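Side-chain contacts in dipeptide Epimerase (Enterococcus faecalis V583, PDB 3JVA), which is a member of the mandelate racemase/muconate lactonizing enzyme family in the enolase superfamily and carries a magnesium ion in its barrel domain: residues I133-D138 / V148-L153; T164-D169 / V200-A205; A171-I176 / Y209-V214. One frame throughout, in Å; residues are numbered along the deposited sequence.

Contact 1 of 3, residues I133-D138 / V148-L153; sequences ITLGID and VEKVKL
Ile133 and Lys150 mark the nearest approach of the two backbones, their CA atoms 7.8 Å apart, where strand 128-134 packs against helix 140-152, which follows it in the chain. This is the strand-to-helix packing of a beta-alpha-beta unit, strand 128-134, helix 140-152 and strand 157-161, in the TIM-barrel-like domain of the enolase superfamily. Lys150 carries the helix side with the carbon part of its side chain alone. The bend at chi2 (-51°) turns CD toward Ile133 CD1, while CB and CG lie nearer Ile133 CG2. Ile133 crosses the lysine at about a right angle and touches it at two levels: CG2 sits 4.0 Å from Lys150 CB, while CD1, carried on a CG1 anti to the backbone N (chi1 -174°), lies 4.0 Å from CD in the middle of the Lys150 chain. Leu158 of the neighbouring strand touches both Ile133 and Lys150. Leu135 points alongside rather than at the helix, and its CD2 methyl comes across, the side chain running past Lys150 in the opposite direction, with Leu135 CD2 3.8 Å from Lys150 CG.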
ATOM      1  N   ILE B 133      23.971 -30.353 -18.077  1.00 21.88           N
ATOM      2  CA  ILE B 133      23.651 -30.907 -19.378  1.00 22.68           C
ATOM      3  C   ILE B 133      22.202 -31.355 -19.284  1.00 24.39           C
ATOM      4  O   ILE B 133      21.777 -31.935 -18.273  1.00 24.09           O
ATOM      5  CB  ILE B 133      24.569 -32.096 -19.779  1.00 22.39           C
ATOM      6  CG1 ILE B 133      24.244 -32.513 -21.220  1.00 23.53           C
ATOM      7  CG2 ILE B 133      24.377 -33.269 -18.834  1.00 22.08           C
ATOM      8  CD1 ILE B 133      25.260 -33.462 -21.829  1.00 23.02           C
ATOM      9  N   THR B 134      21.439 -31.052 -20.326  1.00 24.48           N
ATOM     10  CA  THR B 134      20.025 -31.396 -20.370  1.00 25.97           C
ATOM     11  C   THR B 134      19.802 -32.804 -20.906  1.00 26.24           C
ATOM     12  O   THR B 134      20.381 -33.193 -21.913  1.00 26.22           O
ATOM     13  CB  THR B 134      19.249 -30.389 -21.256  1.00 27.54           C
ATOM     14  OG1 THR B 134      19.359 -29.074 -20.696  1.00 28.47           O
ATOM     15  CG2 THR B 134      17.775 -30.771 -21.350  1.00 27.89           C
ATOM     16  N   LEU B 135      18.969 -33.573 -20.216  1.00 25.51           N
ATOM     17  CA  LEU B 135      18.660 -34.923 -20.657  1.00 27.47           C
ATOM     18  C   LEU B 135      17.379 -34.842 -21.473  1.00 27.77           C
ATOM     19  O   LEU B 135      16.377 -34.294 -21.009  1.00 29.92           O
ATOM     20  CB  LEU B 135      18.445 -35.854 -19.458  1.00 26.31           C
ATOM     21  CG  LEU B 135      19.608 -36.047 -18.482  1.00 26.38           C
ATOM     22  CD1 LEU B 135      19.162 -36.977 -17.362  1.00 27.88           C
ATOM     23  CD2 LEU B 135      20.822 -36.623 -19.202  1.00 28.73           C
ATOM     24  N   GLY B 136      17.410 -35.374 -22.689  1.00 26.87           N
ATOM     25  CA  GLY B 136      16.229 -35.336 -23.529  1.00 28.62           C
ATOM     26  C   GLY B 136      15.104 -36.166 -22.942  1.00 28.81           C
ATOM     27  O   GLY B 136      15.348 -37.218 -22.354  1.00 28.83           O
ATOM     28  N   ILE B 137      13.872 -35.696 -23.095  1.00 29.40           N
ATOM     29  CA  ILE B 137      12.724 -36.418 -22.564  1.00 31.50           C
ATOM     30  C   ILE B 137      12.600 -37.783 -23.228  1.00 30.51           C
ATOM     31  O   ILE B 137      12.729 -37.912 -24.445  1.00 30.52           O
ATOM     32  CB  ILE B 137      11.421 -35.606 -22.758  1.00 32.64           C
ATOM     33  CG1 ILE B 137      11.462 -34.364 -21.861  1.00 34.36           C
ATOM     34  CG2 ILE B 137      10.202 -36.452 -22.409  1.00 33.72           C
ATOM     35  CD1 ILE B 137      11.646 -34.677 -20.378  1.00 37.15           C
ATOM     36  N   ASP B 138      12.360 -38.804 -22.416  1.00 30.17           N
ATOM     37  CA  ASP B 138      12.233 -40.164 -22.918  1.00 31.43           C
ATOM     38  C   ASP B 138      11.709 -41.017 -21.765  1.00 32.27           C
ATOM     39  O   ASP B 138      11.401 -40.488 -20.693  1.00 30.86           O
ATOM     40  CB  ASP B 138      13.607 -40.660 -23.385  1.00 32.52           C
ATOM     41  CG  ASP B 138      13.517 -41.747 -24.441  1.00 35.75           C
ATOM     42  OD1 ASP B 138      14.455 -41.847 -25.259  1.00 36.55           O
ATOM     43  OD2 ASP B 138      12.522 -42.499 -24.452  1.00 37.79           O
ATOM     44  N   VAL B 148      23.431 -41.717 -16.023  1.00 25.99           N
ATOM     45  CA  VAL B 148      24.661 -42.358 -15.578  1.00 27.34           C
ATOM     46  C   VAL B 148      25.780 -42.065 -16.573  1.00 26.25           C
ATOM     47  O   VAL B 148      26.903 -41.775 -16.176  1.00 27.23           O
ATOM     48  CB  VAL B 148      24.496 -43.894 -15.397  1.00 29.56           C
ATOM     49  CG1 VAL B 148      23.434 -44.177 -14.343  1.00 28.86           C
ATOM     50  CG2 VAL B 148      24.129 -44.549 -16.705  1.00 33.85           C
ATOM     51  N   GLU B 149      25.469 -42.111 -17.866  1.00 27.32           N
ATOM     52  CA  GLU B 149      26.475 -41.831 -18.887  1.00 27.99           C
ATOM     53  C   GLU B 149      27.065 -40.431 -18.721  1.00 27.01           C
ATOM     54  O   GLU B 149      28.281 -40.255 -18.772  1.00 25.47           O
ATOM     55  CB  GLU B 149      25.874 -41.978 -20.290  1.00 30.88           C
ATOM     56  CG  GLU B 149      25.481 -43.409 -20.637  1.00 34.74           C
ATOM     57  CD  GLU B 149      24.823 -43.539 -22.000  1.00 37.91           C
ATOM     58  OE1 GLU B 149      24.428 -44.668 -22.358  1.00 41.21           O
ATOM     59  OE2 GLU B 149      24.698 -42.521 -22.715  1.00 39.59           O
ATOM     60  N   LYS B 150      26.203 -39.438 -18.511  1.00 26.75           N
ATOM     61  CA  LYS B 150      26.662 -38.058 -18.351  1.00 26.34           C
ATOM     62  C   LYS B 150      27.466 -37.881 -17.073  1.00 25.22           C
ATOM     63  O   LYS B 150      28.443 -37.133 -17.041  1.00 24.86           O
ATOM     64  CB  LYS B 150      25.471 -37.093 -18.345  1.00 26.78           C
ATOM     65  CG  LYS B 150      24.513 -37.275 -19.514  1.00 28.46           C
ATOM     66  CD  LYS B 150      25.242 -37.294 -20.850  1.00 27.18           C
ATOM     67  CE  LYS B 150      24.265 -37.536 -21.990  1.00 30.33           C
ATOM     68  NZ  LYS B 150      24.956 -37.690 -23.297  1.00 29.85           N
ATOM     69  N   VAL B 151      27.058 -38.567 -16.011  1.00 25.08           N
ATOM     70  CA  VAL B 151      27.781 -38.468 -14.754  1.00 26.44           C
ATOM     71  C   VAL B 151      29.190 -39.032 -14.929  1.00 26.87           C
ATOM     72  O   VAL B 151      30.154 -38.499 -14.377  1.00 26.65           O
ATOM     73  CB  VAL B 151      27.043 -39.224 -13.629  1.00 26.45           C
ATOM     74  CG1 VAL B 151      27.943 -39.351 -12.404  1.00 26.97           C
ATOM     75  CG2 VAL B 151      25.762 -38.477 -13.269  1.00 27.15           C
ATOM     76  N   LYS B 152      29.307 -40.108 -15.703  1.00 28.69           N
ATOM     77  CA  LYS B 152      30.612 -40.718 -15.949  1.00 31.25           C
ATOM     78  C   LYS B 152      31.488 -39.728 -16.707  1.00 30.37           C
ATOM     79  O   LYS B 152      32.713 -39.771 -16.616  1.00 30.99           O
ATOM     80  CB  LYS B 152      30.469 -41.999 -16.771  1.00 33.31           C
ATOM     81  CG  LYS B 152      29.571 -43.040 -16.138  1.00 38.54           C
ATOM     82  CD  LYS B 152      29.708 -44.394 -16.819  1.00 41.74           C
ATOM     83  CE  LYS B 152      28.784 -45.415 -16.171  1.00 43.45           C
ATOM     84  NZ  LYS B 152      28.918 -45.406 -14.686  1.00 42.91           N
ATOM     85  N   LEU B 153      30.840 -38.840 -17.455  1.00 29.27           N
ATOM     86  CA  LEU B 153      31.534 -37.817 -18.228  1.00 30.10           C
ATOM     87  C   LEU B 153      31.998 -36.674 -17.322  1.00 29.30           C
ATOM     88  O   LEU B 153      32.742 -35.788 -17.753  1.00 28.78           O
ATOM     89  CB  LEU B 153      30.605 -37.285 -19.325  1.00 32.20           C
ATOM     90  CG  LEU B 153      30.888 -37.645 -20.789  1.00 35.86           C
ATOM     91  CD1 LEU B 153      31.436 -39.052 -20.919  1.00 34.15           C
ATOM     92  CD2 LEU B 153      29.606 -37.481 -21.590  1.00 34.00           C
TER

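Contact 2 of 3, residues T164-D169 / V200-A205; sequences TGIEAD and VKAIQA
Ile166 and the two alanines Ala202 and Ala205 make up the whole apolar side of this contact between the first turn of helix 166-180 and helix 196-206, successive outer helices of the TIM-barrel-like domain. The backbones come closest at Ile166 and Ala202, 6.4 Å between their CA atoms, which the small alanine methyl permits. All the reaching is done by one methyl group. In Ile166, CG1 stands anti to the backbone N (chi1 -169°) and carries CD1 over to Ala202, 3.9 Å from its CB and equally near its CA. One turn on, Ala205 CB is a looser neighbour, 4.3 Å from Ile166 CD1. A glycerol molecule lies beside the isoleucine.

The polar interactions stay within 164-169 and shape the start of its helix. Asp169 OD1 takes two donors from Thr164: the backbone N, 3.2 Å away and fairly straight at 159°, comes in on the syn lone pair, whereas Thr164 OG1, 3.0 Å from the same OD1, approaches from above the carboxylate plane, 39° out of it. Asp169 OD2 accepts from Gly163 N, so both oxygens of this buried carboxylate tie the preceding loop to the helix. Glu167 folds back so that its OE2 accepts the N-H of Ala168 (2.9 Å from OE2 to N), the donor coming from above the carboxylate plane. Gly165 is the N-cap, its backbone angles suited to glycine, and its O receives the N-H of Asp169.

The loop before helix 166-180 comes from strand 157-161. On the other partner, Trp194 packs against Ala202, helix 223-232 receives Val200 and Ile203, and Asn234 of the second subunit touches Val200 and Lys201.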
ATOM      1  N   THR B 164       4.877 -32.281 -17.929  1.00 32.61           N
ATOM      2  CA  THR B 164       4.303 -33.144 -18.963  1.00 34.03           C
ATOM      3  C   THR B 164       3.267 -34.080 -18.348  1.00 35.19           C
ATOM      4  O   THR B 164       2.769 -34.993 -19.009  1.00 35.92           O
ATOM      5  CB  THR B 164       5.387 -34.024 -19.615  1.00 34.18           C
ATOM      6  OG1 THR B 164       5.755 -35.076 -18.712  1.00 34.77           O
ATOM      7  CG2 THR B 164       6.622 -33.201 -19.934  1.00 34.11           C
ATOM      8  N   GLY B 165       2.948 -33.840 -17.081  1.00 34.62           N
ATOM      9  CA  GLY B 165       2.013 -34.686 -16.362  1.00 35.71           C
ATOM     10  C   GLY B 165       2.771 -35.133 -15.131  1.00 34.64           C
ATOM     11  O   GLY B 165       3.836 -35.739 -15.247  1.00 34.84           O
ATOM     12  N   ILE B 166       2.232 -34.837 -13.953  1.00 34.78           N
ATOM     13  CA  ILE B 166       2.901 -35.173 -12.702  1.00 35.71           C
ATOM     14  C   ILE B 166       3.376 -36.622 -12.550  1.00 34.67           C
ATOM     15  O   ILE B 166       4.477 -36.862 -12.055  1.00 31.74           O
ATOM     16  CB  ILE B 166       2.015 -34.801 -11.489  1.00 37.12           C
ATOM     17  CG1 ILE B 166       2.832 -34.911 -10.201  1.00 38.20           C
ATOM     18  CG2 ILE B 166       0.793 -35.704 -11.430  1.00 38.55           C
ATOM     19  CD1 ILE B 166       4.009 -33.967 -10.156  1.00 39.69           C
ATOM     20  N   GLU B 167       2.564 -37.586 -12.973  1.00 34.52           N
ATOM     21  CA  GLU B 167       2.963 -38.986 -12.847  1.00 33.90           C
ATOM     22  C   GLU B 167       4.189 -39.268 -13.709  1.00 32.73           C
ATOM     23  O   GLU B 167       5.138 -39.914 -13.261  1.00 32.24           O
ATOM     24  CB  GLU B 167       1.811 -39.919 -13.245  1.00 36.45           C
ATOM     25  CG  GLU B 167       1.451 -39.909 -14.726  1.00 39.91           C
ATOM     26  CD  GLU B 167       1.038 -38.537 -15.235  1.00 41.32           C
ATOM     27  OE1 GLU B 167       0.104 -37.936 -14.655  1.00 40.92           O
ATOM     28  OE2 GLU B 167       1.648 -38.066 -16.221  1.00 39.55           O
ATOM     29  N   ALA B 168       4.167 -38.774 -14.942  1.00 31.59           N
ATOM     30  CA  ALA B 168       5.279 -38.967 -15.861  1.00 31.18           C
ATOM     31  C   ALA B 168       6.518 -38.228 -15.358  1.00 29.81           C
ATOM     32  O   ALA B 168       7.627 -38.757 -15.410  1.00 28.20           O
ATOM     33  CB  ALA B 168       4.900 -38.473 -17.249  1.00 32.15           C
ATOM     34  N   ASP B 169       6.323 -37.002 -14.877  1.00 28.14           N
ATOM     35  CA  ASP B 169       7.436 -36.208 -14.358  1.00 28.10           C
ATOM     36  C   ASP B 169       8.102 -36.962 -13.210  1.00 27.49           C
ATOM     37  O   ASP B 169       9.318 -37.154 -13.193  1.00 28.71           O
ATOM     38  CB  ASP B 169       6.950 -34.846 -13.834  1.00 28.29           C
ATOM     39  CG  ASP B 169       6.432 -33.928 -14.933  1.00 28.32           C
ATOM     40  OD1 ASP B 169       6.826 -34.084 -16.108  1.00 28.77           O
ATOM     41  OD2 ASP B 169       5.638 -33.022 -14.607  1.00 30.11           O
ATOM     42  N   VAL B 200       2.445 -25.388  -6.996  1.00 24.42           N
ATOM     43  CA  VAL B 200       2.888 -25.654  -5.632  1.00 24.87           C
ATOM     44  C   VAL B 200       2.756 -27.144  -5.338  1.00 25.38           C
ATOM     45  O   VAL B 200       3.647 -27.755  -4.751  1.00 25.89           O
ATOM     46  CB  VAL B 200       2.052 -24.847  -4.612  1.00 25.31           C
ATOM     47  CG1 VAL B 200       2.395 -25.272  -3.186  1.00 25.22           C
ATOM     48  CG2 VAL B 200       2.326 -23.363  -4.796  1.00 22.99           C
ATOM     49  N   LYS B 201       1.643 -27.724  -5.771  1.00 25.31           N
ATOM     50  CA  LYS B 201       1.369 -29.144  -5.560  1.00 26.51           C
ATOM     51  C   LYS B 201       2.425 -30.010  -6.247  1.00 25.91           C
ATOM     52  O   LYS B 201       3.030 -30.888  -5.629  1.00 23.63           O
ATOM     53  CB  LYS B 201      -0.009 -29.486  -6.132  1.00 28.44           C
ATOM     54  CG  LYS B 201      -0.652 -30.745  -5.566  1.00 35.05           C
ATOM     55  CD  LYS B 201      -1.876 -31.170  -6.390  1.00 36.85           C
ATOM     56  CE  LYS B 201      -2.752 -29.979  -6.799  1.00 38.86           C
ATOM     57  NZ  LYS B 201      -3.186 -29.132  -5.650  1.00 42.51           N
ATOM     58  N   ALA B 202       2.648 -29.743  -7.531  1.00 24.72           N
ATOM     59  CA  ALA B 202       3.609 -30.511  -8.316  1.00 24.68           C
ATOM     60  C   ALA B 202       5.032 -30.376  -7.789  1.00 24.90           C
ATOM     61  O   ALA B 202       5.750 -31.365  -7.652  1.00 24.62           O
ATOM     62  CB  ALA B 202       3.551 -30.077  -9.783  1.00 23.82           C
ATOM     63  N   ILE B 203       5.439 -29.149  -7.485  1.00 25.18           N
ATOM     64  CA  ILE B 203       6.788 -28.919  -6.995  1.00 24.37           C
ATOM     65  C   ILE B 203       7.041 -29.605  -5.653  1.00 26.01           C
ATOM     66  O   ILE B 203       8.098 -30.204  -5.443  1.00 24.92           O
ATOM     67  CB  ILE B 203       7.080 -27.404  -6.905  1.00 23.63           C
ATOM     68  CG1 ILE B 203       7.103 -26.818  -8.322  1.00 23.36           C
ATOM     69  CG2 ILE B 203       8.422 -27.161  -6.223  1.00 22.72           C
ATOM     70  CD1 ILE B 203       7.188 -25.299  -8.376  1.00 24.10           C
ATOM     71  N   GLN B 204       6.073 -29.538  -4.746  1.00 26.35           N
ATOM     72  CA  GLN B 204       6.252 -30.188  -3.456  1.00 28.57           C
ATOM     73  C   GLN B 204       6.336 -31.704  -3.622  1.00 28.30           C
ATOM     74  O   GLN B 204       7.007 -32.382  -2.848  1.00 29.46           O
ATOM     75  CB  GLN B 204       5.122 -29.802  -2.504  1.00 29.53           C
ATOM     76  CG  GLN B 204       5.122 -28.315  -2.210  1.00 32.91           C
ATOM     77  CD  GLN B 204       4.139 -27.923  -1.143  1.00 35.56           C
ATOM     78  OE1 GLN B 204       2.972 -28.316  -1.181  1.00 36.50           O
ATOM     79  NE2 GLN B 204       4.602 -27.130  -0.183  1.00 36.52           N
ATOM     80  N   ALA B 205       5.669 -32.236  -4.640  1.00 28.47           N
ATOM     81  CA  ALA B 205       5.712 -33.675  -4.892  1.00 28.20           C
ATOM     82  C   ALA B 205       7.079 -34.054  -5.460  1.00 28.11           C
ATOM     83  O   ALA B 205       7.664 -35.069  -5.080  1.00 26.60           O
ATOM     84  CB  ALA B 205       4.610 -34.072  -5.859  1.00 28.67           C
TER

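Contact 3 of 3, residues A171-I176 / Y209-V214; sequences ARVKAI and YQIELV
Tyr209 lies across one flank of helix 166-180, an outer helix of the TIM-barrel-like domain that packs here on the loop leading from helix 196-206 into strand 213-215. It has more surface buried than any other residue of the contact, with Val173 under the root of its side chain and Lys174 along the outer part of its ring. The CA atoms of Lys174 and Tyr209 are 6.8 Å apart. Tyr209 CG stands anti to its carbonyl carbon (chi1 -63°), a setting that swings the ring over the helix. The CA of Lys174 makes an off-centre CH-pi contact with the ring, 4.3 Å from the Tyr209 centroid and 28° off the normal. Lys174 CB adds to this, 3.8 Å from Tyr209 CE1. The chain then bends at chi3 and brings CE within 3.0 Å of Tyr209 OH, a short approach for a carbon and an oxygen, which leaves the position of this exposed lysine end doubtful.

Val173 CG1 packs 3.6 Å from Tyr209 CB and lies obliquely to the ring, and the same methyl lies 4.1 Å from Ile211 CD1, joining Tyr209 and Ile211 in one apolar patch.

The patch lies between helix 166-180 and the barrel strands: Val173 also touches Ile160 of strand 157-161, and Ile211 touches Leu188 of strand 185-189. Arg177 of the helix holds the carbonyls of Tyr209 and Gln210 ahead of strand 213-215.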
ATOM      1  N   ALA B 171       7.981 -40.134 -12.410  1.00 28.06           N
ATOM      2  CA  ALA B 171       8.597 -41.382 -12.851  1.00 28.40           C
ATOM      3  C   ALA B 171      10.017 -41.160 -13.371  1.00 28.82           C
ATOM      4  O   ALA B 171      10.935 -41.913 -13.045  1.00 27.31           O
ATOM      5  CB  ALA B 171       7.738 -42.030 -13.929  1.00 28.84           C
ATOM      6  N   ARG B 172      10.189 -40.120 -14.182  1.00 28.30           N
ATOM      7  CA  ARG B 172      11.493 -39.798 -14.743  1.00 28.97           C
ATOM      8  C   ARG B 172      12.465 -39.331 -13.668  1.00 27.70           C
ATOM      9  O   ARG B 172      13.602 -39.794 -13.611  1.00 27.68           O
ATOM     10  CB  ARG B 172      11.350 -38.717 -15.818  1.00 28.82           C
ATOM     11  CG  ARG B 172      10.671 -39.213 -17.080  1.00 29.89           C
ATOM     12  CD  ARG B 172      10.315 -38.084 -18.032  1.00 31.63           C
ATOM     13  NE  ARG B 172       9.654 -38.612 -19.223  1.00 33.29           N
ATOM     14  CZ  ARG B 172       8.612 -38.039 -19.818  1.00 36.06           C
ATOM     15  NH1 ARG B 172       8.104 -36.911 -19.334  1.00 36.51           N
ATOM     16  NH2 ARG B 172       8.077 -38.595 -20.899  1.00 35.19           N
ATOM     17  N   VAL B 173      12.019 -38.417 -12.813  1.00 27.03           N
ATOM     18  CA  VAL B 173      12.881 -37.911 -11.752  1.00 27.70           C
ATOM     19  C   VAL B 173      13.288 -39.041 -10.808  1.00 28.04           C
ATOM     20  O   VAL B 173      14.441 -39.135 -10.392  1.00 28.00           O
ATOM     21  CB  VAL B 173      12.181 -36.785 -10.957  1.00 28.84           C
ATOM     22  CG1 VAL B 173      13.015 -36.398  -9.750  1.00 28.70           C
ATOM     23  CG2 VAL B 173      11.974 -35.572 -11.861  1.00 28.80           C
ATOM     24  N   LYS B 174      12.333 -39.905 -10.484  1.00 29.36           N
ATOM     25  CA  LYS B 174      12.591 -41.036  -9.600  1.00 29.25           C
ATOM     26  C   LYS B 174      13.683 -41.945 -10.166  1.00 28.53           C
ATOM     27  O   LYS B 174      14.630 -42.298  -9.467  1.00 29.27           O
ATOM     28  CB  LYS B 174      11.310 -41.845  -9.407  1.00 31.32           C
ATOM     29  CG  LYS B 174      11.502 -43.128  -8.615  1.00 34.63           C
ATOM     30  CD  LYS B 174      10.221 -43.950  -8.560  1.00 36.69           C
ATOM     31  CE  LYS B 174       9.116 -43.214  -7.827  1.00 39.13           C
ATOM     32  NZ  LYS B 174       7.872 -44.030  -7.734  1.00 41.71           N
ATOM     33  N   ALA B 175      13.538 -42.319 -11.434  1.00 27.90           N
ATOM     34  CA  ALA B 175      14.501 -43.188 -12.107  1.00 27.07           C
ATOM     35  C   ALA B 175      15.889 -42.558 -12.159  1.00 27.57           C
ATOM     36  O   ALA B 175      16.897 -43.207 -11.877  1.00 26.00           O
ATOM     37  CB  ALA B 175      14.016 -43.503 -13.519  1.00 26.81           C
ATOM     38  N   ILE B 176      15.942 -41.285 -12.524  1.00 27.59           N
ATOM     39  CA  ILE B 176      17.218 -40.593 -12.608  1.00 27.44           C
ATOM     40  C   ILE B 176      17.906 -40.539 -11.250  1.00 28.13           C
ATOM     41  O   ILE B 176      19.081 -40.901 -11.129  1.00 29.72           O
ATOM     42  CB  ILE B 176      17.023 -39.160 -13.155  1.00 26.99           C
ATOM     43  CG1 ILE B 176      16.511 -39.236 -14.597  1.00 29.53           C
ATOM     44  CG2 ILE B 176      18.330 -38.389 -13.085  1.00 26.37           C
ATOM     45  CD1 ILE B 176      16.129 -37.894 -15.201  1.00 30.46           C
ATOM     46  N   TYR B 209      12.445 -35.759  -4.133  1.00 33.24           N
ATOM     47  CA  TYR B 209      13.615 -36.343  -4.778  1.00 33.65           C
ATOM     48  C   TYR B 209      14.834 -35.433  -4.761  1.00 34.21           C
ATOM     49  O   TYR B 209      15.809 -35.677  -5.471  1.00 35.66           O
ATOM     50  CB  TYR B 209      13.263 -36.727  -6.216  1.00 34.01           C
ATOM     51  CG  TYR B 209      12.183 -37.777  -6.275  1.00 34.72           C
ATOM     52  CD1 TYR B 209      12.479 -39.120  -6.037  1.00 35.37           C
ATOM     53  CD2 TYR B 209      10.854 -37.425  -6.492  1.00 34.41           C
ATOM     54  CE1 TYR B 209      11.478 -40.082  -6.008  1.00 36.28           C
ATOM     55  CE2 TYR B 209       9.842 -38.382  -6.463  1.00 36.66           C
ATOM     56  CZ  TYR B 209      10.164 -39.708  -6.220  1.00 36.58           C
ATOM     57  OH  TYR B 209       9.170 -40.657  -6.176  1.00 39.45           O
ATOM     58  N   GLN B 210      14.778 -34.390  -3.936  1.00 31.62           N
ATOM     59  CA  GLN B 210      15.873 -33.437  -3.817  1.00 31.38           C
ATOM     60  C   GLN B 210      16.074 -32.687  -5.132  1.00 30.44           C
ATOM     61  O   GLN B 210      16.854 -33.104  -5.988  1.00 31.79           O
ATOM     62  CB  GLN B 210      17.176 -34.150  -3.438  1.00 33.54           C
ATOM     63  CG  GLN B 210      18.367 -33.207  -3.340  1.00 38.07           C
ATOM     64  CD  GLN B 210      19.690 -33.936  -3.192  1.00 40.91           C
ATOM     65  OE1 GLN B 210      19.922 -34.635  -2.204  1.00 43.43           O
ATOM     66  NE2 GLN B 210      20.569 -33.771  -4.177  1.00 41.05           N
ATOM     67  N   ILE B 211      15.371 -31.574  -5.279  1.00 28.36           N
ATOM     68  CA  ILE B 211      15.465 -30.773  -6.490  1.00 28.37           C
ATOM     69  C   ILE B 211      16.228 -29.494  -6.198  1.00 27.35           C
ATOM     70  O   ILE B 211      15.951 -28.823  -5.209  1.00 27.40           O
ATOM     71  CB  ILE B 211      14.062 -30.425  -7.011  1.00 27.38           C
ATOM     72  CG1 ILE B 211      13.294 -31.716  -7.296  1.00 28.92           C
ATOM     73  CG2 ILE B 211      14.159 -29.566  -8.262  1.00 28.21           C
ATOM     74  CD1 ILE B 211      14.031 -32.681  -8.210  1.00 27.56           C
ATOM     75  N   GLU B 212      17.201 -29.166  -7.043  1.00 25.49           N
ATOM     76  CA  GLU B 212      17.980 -27.951  -6.837  1.00 24.62           C
ATOM     77  C   GLU B 212      17.138 -26.704  -7.097  1.00 24.81           C
ATOM     78  O   GLU B 212      17.219 -25.719  -6.354  1.00 25.00           O
ATOM     79  CB  GLU B 212      19.202 -27.911  -7.755  1.00 26.57           C
ATOM     80  CG  GLU B 212      19.996 -26.629  -7.575  1.00 28.39           C
ATOM     81  CD  GLU B 212      20.925 -26.340  -8.728  1.00 31.59           C
ATOM     82  OE1 GLU B 212      20.619 -26.765  -9.858  1.00 33.47           O
ATOM     83  OE2 GLU B 212      21.949 -25.668  -8.505  1.00 31.94           O
ATOM     84  N   LEU B 213      16.347 -26.741  -8.165  1.00 23.23           N
ATOM     85  CA  LEU B 213      15.491 -25.614  -8.509  1.00 21.36           C
ATOM     86  C   LEU B 213      14.477 -25.965  -9.583  1.00 21.22           C
ATOM     87  O   LEU B 213      14.632 -26.948 -10.314  1.00 21.78           O
ATOM     88  CB  LEU B 213      16.344 -24.431  -8.984  1.00 22.55           C
ATOM     89  CG  LEU B 213      17.152 -24.641 -10.271  1.00 22.37           C
ATOM     90  CD1 LEU B 213      16.247 -24.472 -11.501  1.00 23.00           C
ATOM     91  CD2 LEU B 213      18.291 -23.632 -10.322  1.00 23.03           C
ATOM     92  N   VAL B 214      13.431 -25.151  -9.669  1.00 21.30           N
ATOM     93  CA  VAL B 214      12.401 -25.330 -10.676  1.00 21.32           C
ATOM     94  C   VAL B 214      12.283 -24.027 -11.448  1.00 21.39           C
ATOM     95  O   VAL B 214      12.051 -22.962 -10.875  1.00 20.31           O
ATOM     96  CB  VAL B 214      11.040 -25.673 -10.062  1.00 22.91           C
ATOM     97  CG1 VAL B 214       9.982 -25.724 -11.157  1.00 21.15           C
ATOM     98  CG2 VAL B 214      11.126 -27.015  -9.349  1.00 21.06           C
TER

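How the contacts relate
All three contacts pack outer helices of the barrel domain. Contact 1 is the buried one, a strand against its own following helix. Contacts 2 and 3 are partly buried and share helix 166-180: its first turn meets the next helix in contact 2, and its middle meets the loop leading to strand 213-215 in contact 3. Each relies on carbon, but with different partners: a lysine stem in contact 1, alanine methyls in contact 2, an aromatic ring in contact 3. Arg172 of contact 3 probably hydrogen-bonds Asp138 O of contact 1 and makes a weak bond to Thr164 OG1 of contact 2. Leu135 also packs on Ile176, and Ile203 on Val214.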